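Local coordinates for CcbJ (Streptomyces caelestis, PDB 4HGZ), which probably transfers a methyl group from S-adenosyl-L-methionine to a nitrogen atom of its acceptor substrate, at residues Val66-Val71 against Arg75-Leu80; Phe56-Ala61 against Ala81-Glu86; Asp147-Cys152 against Asp237-Val242; Asn138-Leu143 against Asp151-Ala156; Glu39-Ala44 against Ala193-Ala198. All coordinates share one frame; numbering follows the deposited sequence.

Contact 1 of 5, residues Val66-Val71 against Arg75-Leu80; sequences VLELGV and RVAFPL
V66 at the start of strand 66-69 turns its CB toward the helix that follows in the chain, and its CG2 meets CD1 of L80 at 4.1 Å. This is an apolar contact, and branched V66 also touches A61 of helix 50-61. Two residues on, E68 again faces helix 77-82. Its chain is fully extended, with CG anti to the backbone N (chi1 -178°), and this carries the carboxylate across to V76: OE1 lies 3.8 Å and OE2 3.9 Å from V76 CB, with V76 CG2 close by OE2. R75 lies a little farther off, its NH2 5.8 Å from E68 OE2, so the opposite charges would probably attract through space without pairing, while R75 NH1 is engaged in a salt bridge with D49. Beyond the turn at G70, V71 sends CG2 to CB of A77 at 3.7 Å, and the small alanine lets the helical residues 77-80 sit close to the loop. R75 binds S-adenosyl-L-homocysteine in another crystal structure of the protein, and V71 packs on E91, a further residue of that site. Strand, tight glycine-containing turn and helix, with E68 near the end of the strand, are consistent with the first conserved motif of class I methyltransferases, the cofactor-binding corner of their Rossmann-like fold.

Contact 2 of 5, residues Phe56-Ala61 against Ala81-Glu86; sequences FVAALA and ADLGVE
A58 meets both L83 and V85, joining helix 50-61 to the turn that leads from helix 77-82 into strand 87-91 of the Rossmann-like methyltransferase fold. A58 is the hub: its CB faces the other segment and lies 3.6 Å from L83 CD1 and 4.0 Å from V85 CG2. The small alanine suits a place where the backbones come close, A58 CA and V85 CA being 6.7 Å apart. V85 is the buried counterpart. Its two branches divide the work: CG1, placed trans to the backbone N (chi1 -179°), leans toward the last residue of the helix segment, while CG2 serves A58. The same side chain rests on V66 of strand 66-69, so a beta-branched residue touches helix and strand at once from its place after the turn. At the margin of the contact the exposed L83 lays CD1 against the alanine, an apolar methyl meeting another. G84, with a positive phi of 78° that glycine adopts easily, lies in the turn between L83 and V85. A58 and A59 also belong to the lithium site seen in the crystal, and the side chain of A61 comes within about 4 Å of the same ion. A longer contact completes the packing farther along: CG1 of V85 stands 4.4 Å from CB of A61.

Contact 3 of 5, residues Asp147-Cys152 against Asp237-Val242; sequences DEQIDC and DLMANV. With EDO (1,2-ethanediol), chain M.
I150 and M239 form the centre of a helix-helix packing in which segments 147-152 and 237-242 cross at -54°, their axes 8.9 Å apart. M239 points its CB at the other helix, where it lies 3.8 Å from I150 CG1. Beyond CG the thioether chain bends (chi3 59°), and this bend carries CE to Q149, 3.5 Å from OE1 as well as close to CB. The amide's NE2 is meanwhile bonded to the carbonyl of R229, which would help hold the glutamine beside the methyl. I150 places CG1 beside its backbone N (chi1 -63°) for M239 and keeps CG2 for V242, so its beta branch serves two residues of the partner helix. L238 of a neighbouring subunit packs on both I150 and M239, and V242 meets its counterpart there, hence the apolar surface. At the margin, an ethanediol, probably from the crystallisation liquor, accepts a weak hydrogen bond from D147 N through its O1, 3.4 Å away.

Contact 4 of 5, residues Asn138-Leu143 against Asp151-Ala156; sequences NTLFCL and DCMRQA
L140 and C152 mark the closest backbone approach, their CA atoms 7.9 Å apart, where the short 3-10 turn 140-142 lies against the flank of helix 146-159. L140 carries its CG opposite the backbone N (chi1 176°), which brings CD1 to the helix. There it meets C152 SG at 4.1 Å, with M153 CG beside it at 4.5 Å, so one methyl settles over two successive residues of the helix. L143, three residues on, rests its CD1 3.5 Å from C152 CB and a little farther from SG. Both leucine methyls thus come to the slim, buried cysteine, whose sulfur, extended away from the backbone N (chi1 177°), also touches L69 of strand 66-69. L140 also touches L236 of helix 233-242, while M153 continues onto M239 and A240, which ties this packing to the helix pair there. Away from the contact D151 and R154 form a salt bridge, D151 OD1 to R154 NH2, 3.1 Å, with a weak, bent hydrogen bond of 134°. The contact is made by carbon and sulfur atoms, and polar links stand around it: Q149 NE2 gives L143 O a weak hydrogen bond and Q155 NE2 binds F120 O. Since F120 binds S-adenosyl-L-homocysteine in another crystal structure of the protein and lies beside C152, this apolar patch is probably a second shell behind the cofactor site.

Contact 5 of 5, residues Glu39-Ala44 against Ala193-Ala198; sequences EWPGDA and AVHLEA
Of residues 193-198, H195 alone meets the loop 39-44, and its imidazole receives three neighbours in different ways. Over one face comes a CH-pi contact: A44 CB lies 4.0 Å from the ring centroid, 27° off the normal, and nearest to ND1 at 3.6 Å. Alanine suits this, since a lone methyl can settle on the pi face with the loop backbone still close. At the rim the approach is edge on for both rings, W40 CD1 standing 4.1 Å from H195 CE1, though W40 is poorly ordered and this touch should be read lightly. P41 adds a van der Waals contact, its CD 4.0 Å from H195 NE2, with the side chains crossing at about a right angle. The loop itself is tightened by a weak bond from A44 N to P41 O, and D43 N hydrogen-bonds to E188 OE1 on strand 181-189. Hydrogen bonds hold the histidine from outside the two segments: NE2 pairs with E190 OE2 and ND1 with H212 NE2. With both ring nitrogens bonded, the ring's rotation is probably held, and it offers the loop a steady flat surface. The contact therefore rests on shape and weak CH-pi attraction, with the polarity of the imidazole satisfied by E190 in the turn before the strand and by H212 on the adjacent strand 207-216.

From the N terminus, contact 5 opens first, at the loop 39-44, and closes on strand 193-202, a wide loop that joins the N-terminal region to the antiparallel sheet. Inside it, contact 2 opens on helix 50-61 and closes at 81-86, with contact 1 nested in turn; the two also touch in space within the methyltransferase core, V66 N probably hydrogen-bonding to E86 O. Later, contact 4, also within contact 5, closes from 138-143 on helix 146-159. Contact 3 opens on that same helix and closes at 237-242, crossing contact 5 along the chain. Contacts 3 and 5 lie on opposite sides of the chain's centre, about 32 Å apart between centres.

Contact 1 of 5, residues Val66-Val71 against Arg75-Leu80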
# COMPACT_ATOMS: atom_id res chain seq x y z
N VAL C 66 -35.31 8.04 -27.99
CA VAL C 66 -34.36 7.21 -27.29
C VAL C 66 -34.95 6.66 -26.00
O VAL C 66 -35.87 7.24 -25.44
CB VAL C 66 -33.06 7.98 -26.96
CG1 VAL C 66 -32.47 8.59 -28.22
CG2 VAL C 66 -33.35 9.07 -25.94
N LEU C 67 -34.39 5.55 -25.54
CA LEU C 67 -34.86 4.90 -24.33
C LEU C 67 -33.76 4.92 -23.29
O LEU C 67 -32.67 4.42 -23.53
CB LEU C 67 -35.24 3.46 -24.64
CG LEU C 67 -35.84 2.63 -23.50
CD1 LEU C 67 -37.31 2.96 -23.35
CD2 LEU C 67 -35.64 1.15 -23.77
N GLU C 68 -34.03 5.52 -22.13
CA GLU C 68 -33.09 5.46 -21.03
C GLU C 68 -33.49 4.39 -20.02
O GLU C 68 -34.55 4.46 -19.41
CB GLU C 68 -32.91 6.81 -20.31
CG GLU C 68 -31.85 6.69 -19.19
CD GLU C 68 -31.57 7.97 -18.42
OE1 GLU C 68 -32.26 8.98 -18.63
OE2 GLU C 68 -30.64 7.94 -17.56
N LEU C 69 -32.63 3.38 -19.85
CA LEU C 69 -32.82 2.41 -18.80
C LEU C 69 -32.31 3.02 -17.50
O LEU C 69 -31.17 3.48 -17.44
CB LEU C 69 -32.02 1.16 -19.11
CG LEU C 69 -32.32 0.50 -20.44
CD1 LEU C 69 -31.60 -0.83 -20.54
CD2 LEU C 69 -33.81 0.29 -20.58
N GLY C 70 -33.14 3.05 -16.47
CA GLY C 70 -32.75 3.59 -15.17
C GLY C 70 -32.72 5.10 -15.18
O GLY C 70 -31.71 5.71 -14.86
N VAL C 71 -33.85 5.69 -15.53
CA VAL C 71 -33.93 7.13 -15.78
C VAL C 71 -34.01 7.95 -14.50
O VAL C 71 -33.94 9.18 -14.54
CB VAL C 71 -35.14 7.42 -16.67
CG1 VAL C 71 -36.43 7.10 -15.91
CG2 VAL C 71 -35.13 8.85 -17.18
N ARG C 75 -32.04 12.95 -14.58
CA ARG C 75 -30.74 13.63 -14.61
C ARG C 75 -30.23 13.81 -16.04
O ARG C 75 -29.70 14.86 -16.39
CB ARG C 75 -29.72 12.86 -13.78
CG ARG C 75 -28.38 13.51 -13.74
CD ARG C 75 -27.39 12.70 -12.93
NE ARG C 75 -27.11 11.39 -13.51
CZ ARG C 75 -26.15 11.15 -14.41
NH1 ARG C 75 -25.39 12.15 -14.85
NH2 ARG C 75 -25.96 9.92 -14.86
N VAL C 76 -30.39 12.77 -16.85
CA VAL C 76 -30.00 12.83 -18.26
C VAL C 76 -31.20 13.16 -19.17
O VAL C 76 -31.03 13.79 -20.21
CB VAL C 76 -29.38 11.50 -18.71
CG1 VAL C 76 -28.77 11.63 -20.09
CG2 VAL C 76 -28.33 11.03 -17.69
N ALA C 77 -32.39 12.73 -18.76
CA ALA C 77 -33.59 12.87 -19.60
C ALA C 77 -33.98 14.32 -19.86
O ALA C 77 -34.32 14.69 -20.99
CB ALA C 77 -34.76 12.09 -19.00
N PHE C 78 -33.92 15.16 -18.84
CA PHE C 78 -34.31 16.56 -19.04
C PHE C 78 -33.32 17.35 -19.90
O PHE C 78 -33.72 18.10 -20.79
CB PHE C 78 -34.59 17.24 -17.71
CG PHE C 78 -35.82 16.73 -17.03
CD1 PHE C 78 -37.06 16.90 -17.62
CD2 PHE C 78 -35.74 16.04 -15.84
CE1 PHE C 78 -38.20 16.42 -17.02
CE2 PHE C 78 -36.87 15.56 -15.23
CZ PHE C 78 -38.10 15.75 -15.82
N PRO C 79 -32.01 17.21 -19.63
CA PRO C 79 -31.07 17.77 -20.58
C PRO C 79 -31.32 17.22 -21.98
O PRO C 79 -31.15 17.95 -22.96
CB PRO C 79 -29.72 17.33 -20.04
CG PRO C 79 -29.94 17.34 -18.56
CD PRO C 79 -31.36 16.85 -18.36
N LEU C 80 -31.71 15.96 -22.10
CA LEU C 80 -32.06 15.45 -23.42
C LEU C 80 -33.23 16.23 -24.00
O LEU C 80 -33.24 16.58 -25.18
CB LEU C 80 -32.39 13.96 -23.37
CG LEU C 80 -31.18 13.08 -23.68
CD1 LEU C 80 -31.46 11.61 -23.37
CD2 LEU C 80 -30.74 13.25 -25.14

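Contact 2 of 5, residues Phe56-Ala61 against Ala81-Glu86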
# COMPACT_ATOMS: atom_id res chain seq x y z
N PHE C 56 -23.99 13.69 -25.87
CA PHE C 56 -23.49 12.43 -26.40
C PHE C 56 -24.60 11.61 -27.04
O PHE C 56 -24.50 11.24 -28.21
CB PHE C 56 -22.79 11.61 -25.32
CG PHE C 56 -22.05 10.43 -25.86
CD1 PHE C 56 -20.72 10.53 -26.20
CD2 PHE C 56 -22.69 9.21 -26.02
CE1 PHE C 56 -20.04 9.44 -26.70
CE2 PHE C 56 -22.01 8.12 -26.52
CZ PHE C 56 -20.69 8.23 -26.86
N VAL C 57 -25.64 11.31 -26.27
CA VAL C 57 -26.76 10.52 -26.80
C VAL C 57 -27.45 11.22 -27.98
O VAL C 57 -27.64 10.61 -29.03
CB VAL C 57 -27.77 10.16 -25.69
CG1 VAL C 57 -29.03 9.59 -26.30
CG2 VAL C 57 -27.16 9.15 -24.74
N ALA C 58 -27.78 12.50 -27.81
CA ALA C 58 -28.36 13.30 -28.90
C ALA C 58 -27.61 13.14 -30.22
O ALA C 58 -28.22 12.91 -31.26
CB ALA C 58 -28.41 14.77 -28.51
N ALA C 59 -26.28 13.27 -30.17
CA ALA C 59 -25.47 13.14 -31.39
C ALA C 59 -25.70 11.80 -32.09
O ALA C 59 -25.52 11.69 -33.30
CB ALA C 59 -23.97 13.33 -31.07
N LEU C 60 -26.10 10.80 -31.32
CA LEU C 60 -26.39 9.47 -31.86
C LEU C 60 -27.88 9.28 -32.15
O LEU C 60 -28.27 8.27 -32.73
CB LEU C 60 -25.94 8.40 -30.88
CG LEU C 60 -24.44 8.19 -30.69
CD1 LEU C 60 -24.18 7.32 -29.47
CD2 LEU C 60 -23.81 7.57 -31.93
N ALA C 61 -28.70 10.24 -31.75
CA ALA C 61 -30.16 10.03 -31.71
C ALA C 61 -30.87 9.91 -33.06
O ALA C 61 -31.79 9.12 -33.19
CB ALA C 61 -30.83 11.09 -30.84
N ALA C 81 -34.21 16.52 -23.15
CA ALA C 81 -35.42 17.16 -23.61
C ALA C 81 -35.11 18.57 -24.07
O ALA C 81 -35.80 19.10 -24.94
CB ALA C 81 -36.49 17.14 -22.52
N ASP C 82 -34.07 19.17 -23.50
CA ASP C 82 -33.63 20.52 -23.91
C ASP C 82 -32.99 20.55 -25.31
O ASP C 82 -32.91 21.61 -25.93
CB ASP C 82 -32.67 21.14 -22.88
CG ASP C 82 -33.38 21.58 -21.60
OD1 ASP C 82 -34.57 21.96 -21.66
OD2 ASP C 82 -32.74 21.56 -20.53
N LEU C 83 -32.54 19.40 -25.80
CA LEU C 83 -31.91 19.32 -27.11
C LEU C 83 -32.90 18.87 -28.18
O LEU C 83 -32.52 18.57 -29.32
CB LEU C 83 -30.71 18.37 -27.08
CG LEU C 83 -29.75 18.44 -25.89
CD1 LEU C 83 -28.81 17.25 -25.91
CD2 LEU C 83 -28.97 19.74 -25.90
N GLY C 84 -34.17 18.81 -27.79
CA GLY C 84 -35.25 18.42 -28.70
C GLY C 84 -35.38 16.93 -28.95
O GLY C 84 -35.98 16.51 -29.95
N VAL C 85 -34.82 16.12 -28.05
CA VAL C 85 -34.85 14.67 -28.16
C VAL C 85 -36.00 14.05 -27.35
O VAL C 85 -36.16 14.34 -26.16
CB VAL C 85 -33.53 14.08 -27.63
CG1 VAL C 85 -33.53 12.58 -27.75
CG2 VAL C 85 -32.36 14.68 -28.36
N GLU C 86 -36.79 13.19 -27.98
CA GLU C 86 -37.86 12.49 -27.27
C GLU C 86 -37.30 11.32 -26.45
O GLU C 86 -36.72 10.39 -27.00
CB GLU C 86 -38.94 12.00 -28.24
CG GLU C 86 -40.14 11.37 -27.54
CD GLU C 86 -41.19 10.84 -28.51
OE1 GLU C 86 -41.22 11.28 -29.67
OE2 GLU C 86 -41.98 9.97 -28.10

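Contact 3 of 5, residues Asp147-Cys152 against Asp237-Val242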
# COMPACT_ATOMS: atom_id res chain seq x y z
N ASP C 147 -25.69 -13.32 -16.59
CA ASP C 147 -26.77 -13.76 -17.49
C ASP C 147 -27.85 -12.69 -17.61
O ASP C 147 -28.33 -12.41 -18.72
CB ASP C 147 -27.39 -15.08 -17.02
CG ASP C 147 -26.41 -16.24 -17.07
OD1 ASP C 147 -25.25 -16.05 -17.49
OD2 ASP C 147 -26.83 -17.36 -16.69
N GLU C 148 -28.23 -12.10 -16.48
CA GLU C 148 -29.22 -11.03 -16.49
C GLU C 148 -28.73 -9.88 -17.35
O GLU C 148 -29.52 -9.27 -18.08
CB GLU C 148 -29.55 -10.54 -15.08
CG GLU C 148 -30.30 -11.53 -14.19
CD GLU C 148 -29.35 -12.41 -13.36
OE1 GLU C 148 -28.39 -12.99 -13.92
OE2 GLU C 148 -29.58 -12.52 -12.13
N GLN C 149 -27.43 -9.60 -17.29
CA GLN C 149 -26.86 -8.48 -18.04
C GLN C 149 -26.86 -8.75 -19.53
O GLN C 149 -27.27 -7.91 -20.34
CB GLN C 149 -25.47 -8.11 -17.52
CG GLN C 149 -25.53 -7.50 -16.12
CD GLN C 149 -24.18 -7.35 -15.45
OE1 GLN C 149 -23.15 -7.86 -15.93
NE2 GLN C 149 -24.16 -6.65 -14.33
N ILE C 150 -26.41 -9.94 -19.91
CA ILE C 150 -26.56 -10.37 -21.29
C ILE C 150 -28.02 -10.23 -21.77
O ILE C 150 -28.28 -9.60 -22.78
CB ILE C 150 -26.08 -11.81 -21.45
CG1 ILE C 150 -24.59 -11.89 -21.13
CG2 ILE C 150 -26.38 -12.31 -22.86
CD1 ILE C 150 -24.01 -13.28 -21.31
N ASP C 151 -28.96 -10.81 -21.02
CA ASP C 151 -30.37 -10.70 -21.40
C ASP C 151 -30.75 -9.24 -21.62
O ASP C 151 -31.40 -8.91 -22.61
CB ASP C 151 -31.28 -11.29 -20.33
CG ASP C 151 -31.19 -12.79 -20.25
OD1 ASP C 151 -30.52 -13.39 -21.11
OD2 ASP C 151 -31.79 -13.39 -19.32
N CYS C 152 -30.33 -8.38 -20.71
CA CYS C 152 -30.67 -6.98 -20.83
C CYS C 152 -30.10 -6.40 -22.13
O CYS C 152 -30.82 -5.74 -22.90
CB CYS C 152 -30.14 -6.20 -19.63
SG CYS C 152 -30.45 -4.43 -19.74
N ASP C 237 -17.54 -6.97 -23.54
CA ASP C 237 -17.57 -7.05 -25.00
C ASP C 237 -18.01 -8.43 -25.49
O ASP C 237 -18.67 -8.56 -26.53
CB ASP C 237 -16.20 -6.69 -25.59
CG ASP C 237 -15.84 -5.22 -25.41
OD1 ASP C 237 -16.72 -4.41 -25.01
OD2 ASP C 237 -14.67 -4.88 -25.66
N LEU C 238 -17.64 -9.47 -24.75
CA LEU C 238 -18.01 -10.82 -25.14
C LEU C 238 -19.50 -11.03 -24.85
O LEU C 238 -20.23 -11.64 -25.64
CB LEU C 238 -17.14 -11.85 -24.42
CG LEU C 238 -17.42 -13.30 -24.80
CD1 LEU C 238 -17.35 -13.44 -26.31
CD2 LEU C 238 -16.45 -14.24 -24.11
N MET C 239 -19.96 -10.49 -23.72
CA MET C 239 -21.37 -10.51 -23.40
C MET C 239 -22.16 -9.85 -24.52
O MET C 239 -23.14 -10.40 -25.02
CB MET C 239 -21.61 -9.78 -22.08
CG MET C 239 -21.01 -10.49 -20.91
SD MET C 239 -20.76 -9.43 -19.48
CE MET C 239 -22.43 -8.87 -19.15
N ALA C 240 -21.71 -8.67 -24.94
CA ALA C 240 -22.34 -7.96 -26.04
C ALA C 240 -22.42 -8.85 -27.29
O ALA C 240 -23.47 -8.93 -27.94
CB ALA C 240 -21.61 -6.68 -26.35
N ASN C 241 -21.33 -9.52 -27.63
CA ASN C 241 -21.37 -10.41 -28.79
C ASN C 241 -22.46 -11.46 -28.61
O ASN C 241 -23.32 -11.62 -29.47
CB ASN C 241 -20.02 -11.09 -29.06
CG ASN C 241 -18.91 -10.08 -29.34
OD1 ASN C 241 -19.17 -8.89 -29.53
ND2 ASN C 241 -17.65 -10.56 -29.36
N VAL C 242 -22.44 -12.16 -27.48
CA VAL C 242 -23.46 -13.15 -27.21
C VAL C 242 -24.86 -12.54 -27.40
O VAL C 242 -25.73 -13.15 -28.00
CB VAL C 242 -23.30 -13.77 -25.81
CG1 VAL C 242 -24.51 -14.63 -25.46
CG2 VAL C 242 -22.05 -14.60 -25.76
C1 EDO M . -23.54 -15.46 -13.49
O1 EDO M . -24.83 -15.54 -14.11
C2 EDO M . -23.52 -14.32 -12.48
O2 EDO M . -22.17 -14.06 -12.09

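Contact 4 of 5, residues Asn138-Leu143 against Asp151-Ala156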
# COMPACT_ATOMS: atom_id res chain seq x y z
N ASN C 138 -23.61 3.09 -14.18
CA ASN C 138 -23.69 1.74 -13.62
C ASN C 138 -25.06 1.08 -13.62
O ASN C 138 -25.27 0.10 -12.91
CB ASN C 138 -23.13 1.71 -12.20
CG ASN C 138 -21.65 2.02 -12.16
OD1 ASN C 138 -20.90 1.65 -13.07
ND2 ASN C 138 -21.21 2.71 -11.13
N THR C 139 -26.00 1.60 -14.40
CA THR C 139 -27.33 1.01 -14.40
C THR C 139 -27.27 -0.47 -14.81
O THR C 139 -27.86 -1.34 -14.18
CB THR C 139 -28.31 1.79 -15.27
OG1 THR C 139 -28.70 2.97 -14.57
CG2 THR C 139 -29.57 0.96 -15.53
N LEU C 140 -26.53 -0.75 -15.88
CA LEU C 140 -26.42 -2.12 -16.33
C LEU C 140 -25.91 -3.01 -15.21
O LEU C 140 -26.31 -4.16 -15.12
CB LEU C 140 -25.46 -2.22 -17.52
CG LEU C 140 -25.20 -3.64 -18.02
CD1 LEU C 140 -26.47 -4.22 -18.59
CD2 LEU C 140 -24.08 -3.62 -19.06
N PHE C 141 -25.01 -2.49 -14.38
CA PHE C 141 -24.39 -3.32 -13.34
C PHE C 141 -25.28 -3.47 -12.11
O PHE C 141 -24.85 -4.01 -11.09
CB PHE C 141 -23.02 -2.77 -12.93
CG PHE C 141 -21.96 -2.91 -14.00
CD1 PHE C 141 -22.16 -3.72 -15.11
CD2 PHE C 141 -20.75 -2.24 -13.89
CE1 PHE C 141 -21.17 -3.85 -16.09
CE2 PHE C 141 -19.75 -2.36 -14.87
CZ PHE C 141 -19.96 -3.17 -15.97
N CYS C 142 -26.50 -2.97 -12.21
CA CYS C 142 -27.49 -3.13 -11.13
C CYS C 142 -28.13 -4.50 -11.21
O CYS C 142 -28.68 -5.00 -10.23
CB CYS C 142 -28.58 -2.05 -11.24
SG CYS C 142 -28.00 -0.42 -10.69
N LEU C 143 -28.07 -5.11 -12.39
CA LEU C 143 -28.51 -6.48 -12.57
C LEU C 143 -27.45 -7.40 -11.98
O LEU C 143 -26.29 -7.38 -12.40
CB LEU C 143 -28.71 -6.74 -14.06
CG LEU C 143 -29.78 -5.80 -14.64
CD1 LEU C 143 -29.82 -5.84 -16.15
CD2 LEU C 143 -31.12 -6.15 -14.05
N ASP C 151 -28.96 -10.81 -21.02
CA ASP C 151 -30.37 -10.70 -21.40
C ASP C 151 -30.75 -9.24 -21.62
O ASP C 151 -31.40 -8.91 -22.61
CB ASP C 151 -31.28 -11.29 -20.33
CG ASP C 151 -31.19 -12.79 -20.25
OD1 ASP C 151 -30.52 -13.39 -21.11
OD2 ASP C 151 -31.79 -13.39 -19.32
N CYS C 152 -30.33 -8.38 -20.71
CA CYS C 152 -30.67 -6.98 -20.83
C CYS C 152 -30.10 -6.40 -22.13
O CYS C 152 -30.82 -5.74 -22.90
CB CYS C 152 -30.14 -6.20 -19.63
SG CYS C 152 -30.45 -4.43 -19.74
N MET C 153 -28.83 -6.66 -22.39
CA MET C 153 -28.22 -6.16 -23.62
C MET C 153 -29.03 -6.63 -24.81
O MET C 153 -29.25 -5.88 -25.77
CB MET C 153 -26.75 -6.62 -23.73
CG MET C 153 -25.90 -6.25 -22.51
SD MET C 153 -24.17 -6.74 -22.63
CE MET C 153 -23.53 -5.30 -23.46
N ARG C 154 -29.50 -7.88 -24.74
CA ARG C 154 -30.27 -8.46 -25.83
C ARG C 154 -31.63 -7.79 -26.04
O ARG C 154 -31.99 -7.49 -27.18
CB ARG C 154 -30.41 -9.97 -25.65
CG ARG C 154 -31.20 -10.65 -26.76
CD ARG C 154 -30.82 -12.13 -26.87
NE ARG C 154 -30.73 -12.77 -25.55
CZ ARG C 154 -29.80 -13.65 -25.20
NH1 ARG C 154 -28.84 -14.00 -26.06
NH2 ARG C 154 -29.81 -14.17 -23.98
N GLN C 155 -32.37 -7.53 -24.97
CA GLN C 155 -33.64 -6.81 -25.13
C GLN C 155 -33.40 -5.45 -25.76
O GLN C 155 -34.20 -4.97 -26.55
CB GLN C 155 -34.31 -6.58 -23.79
CG GLN C 155 -34.66 -7.81 -23.00
CD GLN C 155 -35.29 -7.44 -21.68
OE1 GLN C 155 -34.86 -7.88 -20.62
NE2 GLN C 155 -36.31 -6.59 -21.74
N ALA C 156 -32.28 -4.83 -25.38
CA ALA C 156 -31.96 -3.51 -25.90
C ALA C 156 -31.64 -3.61 -27.38
O ALA C 156 -32.02 -2.74 -28.16
CB ALA C 156 -30.80 -2.90 -25.14

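Contact 5 of 5, residues Glu39-Ala44 against Ala193-Ala198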
# COMPACT_ATOMS: atom_id res chain seq x y z
N GLU C 39 -30.22 15.90 -4.71
CA GLU C 39 -30.03 16.73 -3.51
C GLU C 39 -28.58 16.76 -3.02
O GLU C 39 -28.00 17.83 -2.84
CB GLU C 39 -30.95 16.24 -2.39
CG GLU C 39 -32.37 15.87 -2.84
CD GLU C 39 -32.82 14.52 -2.31
OE1 GLU C 39 -31.94 13.69 -1.97
OE2 GLU C 39 -34.04 14.27 -2.26
N TRP C 40 -28.01 15.58 -2.79
CA TRP C 40 -26.65 15.45 -2.25
C TRP C 40 -25.65 16.33 -2.99
O TRP C 40 -25.68 16.43 -4.22
CB TRP C 40 -26.19 13.99 -2.33
CG TRP C 40 -27.25 12.97 -2.06
CD1 TRP C 40 -27.46 12.28 -0.90
CD2 TRP C 40 -28.24 12.50 -2.99
NE1 TRP C 40 -28.52 11.42 -1.05
CE2 TRP C 40 -29.02 11.53 -2.32
CE3 TRP C 40 -28.55 12.80 -4.33
CZ2 TRP C 40 -30.09 10.87 -2.94
CZ3 TRP C 40 -29.61 12.14 -4.94
CH2 TRP C 40 -30.37 11.19 -4.24
N PRO C 41 -24.74 16.97 -2.25
CA PRO C 41 -23.70 17.82 -2.82
C PRO C 41 -22.42 17.07 -3.24
O PRO C 41 -22.31 15.87 -3.03
CB PRO C 41 -23.37 18.78 -1.67
CG PRO C 41 -23.60 17.97 -0.45
CD PRO C 41 -24.75 17.04 -0.77
N GLY C 42 -21.49 17.81 -3.84
CA GLY C 42 -20.15 17.30 -4.17
C GLY C 42 -20.09 15.95 -4.85
O GLY C 42 -20.89 15.66 -5.74
N ASP C 43 -19.14 15.12 -4.43
CA ASP C 43 -18.97 13.77 -5.00
C ASP C 43 -20.07 12.83 -4.53
O ASP C 43 -20.20 11.72 -5.03
CB ASP C 43 -17.60 13.19 -4.64
CG ASP C 43 -16.45 14.08 -5.07
OD1 ASP C 43 -16.45 14.53 -6.24
OD2 ASP C 43 -15.53 14.33 -4.25
N ALA C 44 -20.87 13.28 -3.57
CA ALA C 44 -21.95 12.47 -3.02
C ALA C 44 -23.11 12.38 -3.99
O ALA C 44 -23.79 11.36 -4.06
CB ALA C 44 -22.42 13.03 -1.70
N ALA C 193 -22.85 17.93 7.78
CA ALA C 193 -22.98 16.50 7.58
C ALA C 193 -21.77 15.95 6.84
O ALA C 193 -21.10 16.68 6.11
CB ALA C 193 -24.25 16.17 6.82
N VAL C 194 -21.50 14.66 7.04
CA VAL C 194 -20.48 13.99 6.26
C VAL C 194 -21.11 12.81 5.53
O VAL C 194 -22.00 12.14 6.07
CB VAL C 194 -19.31 13.49 7.13
CG1 VAL C 194 -18.79 14.62 8.00
CG2 VAL C 194 -19.76 12.35 8.00
N HIS C 195 -20.67 12.60 4.30
CA HIS C 195 -21.09 11.47 3.50
C HIS C 195 -19.95 10.46 3.42
O HIS C 195 -18.86 10.78 2.95
CB HIS C 195 -21.49 11.93 2.10
CG HIS C 195 -22.62 12.92 2.09
ND1 HIS C 195 -23.87 12.61 1.61
CD2 HIS C 195 -22.69 14.20 2.53
CE1 HIS C 195 -24.66 13.67 1.74
NE2 HIS C 195 -23.97 14.64 2.30
N LEU C 196 -20.23 9.25 3.89
CA LEU C 196 -19.22 8.18 3.92
C LEU C 196 -19.74 6.96 3.17
O LEU C 196 -20.92 6.89 2.82
CB LEU C 196 -18.92 7.82 5.37
CG LEU C 196 -18.79 9.06 6.25
CD1 LEU C 196 -18.97 8.75 7.73
CD2 LEU C 196 -17.45 9.70 5.99
N GLU C 197 -18.87 5.98 2.96
CA GLU C 197 -19.26 4.75 2.29
C GLU C 197 -18.64 3.55 2.96
O GLU C 197 -17.43 3.53 3.21
CB GLU C 197 -18.85 4.77 0.82
CG GLU C 197 -19.28 3.53 0.07
CD GLU C 197 -19.34 3.75 -1.43
OE1 GLU C 197 -18.27 3.67 -2.08
OE2 GLU C 197 -20.45 3.99 -1.95
N ALA C 198 -19.47 2.57 3.29
CA ALA C 198 -18.99 1.28 3.76
C ALA C 198 -19.28 0.28 2.66
O ALA C 198 -20.37 0.28 2.08
CB ALA C 198 -19.69 0.88 5.05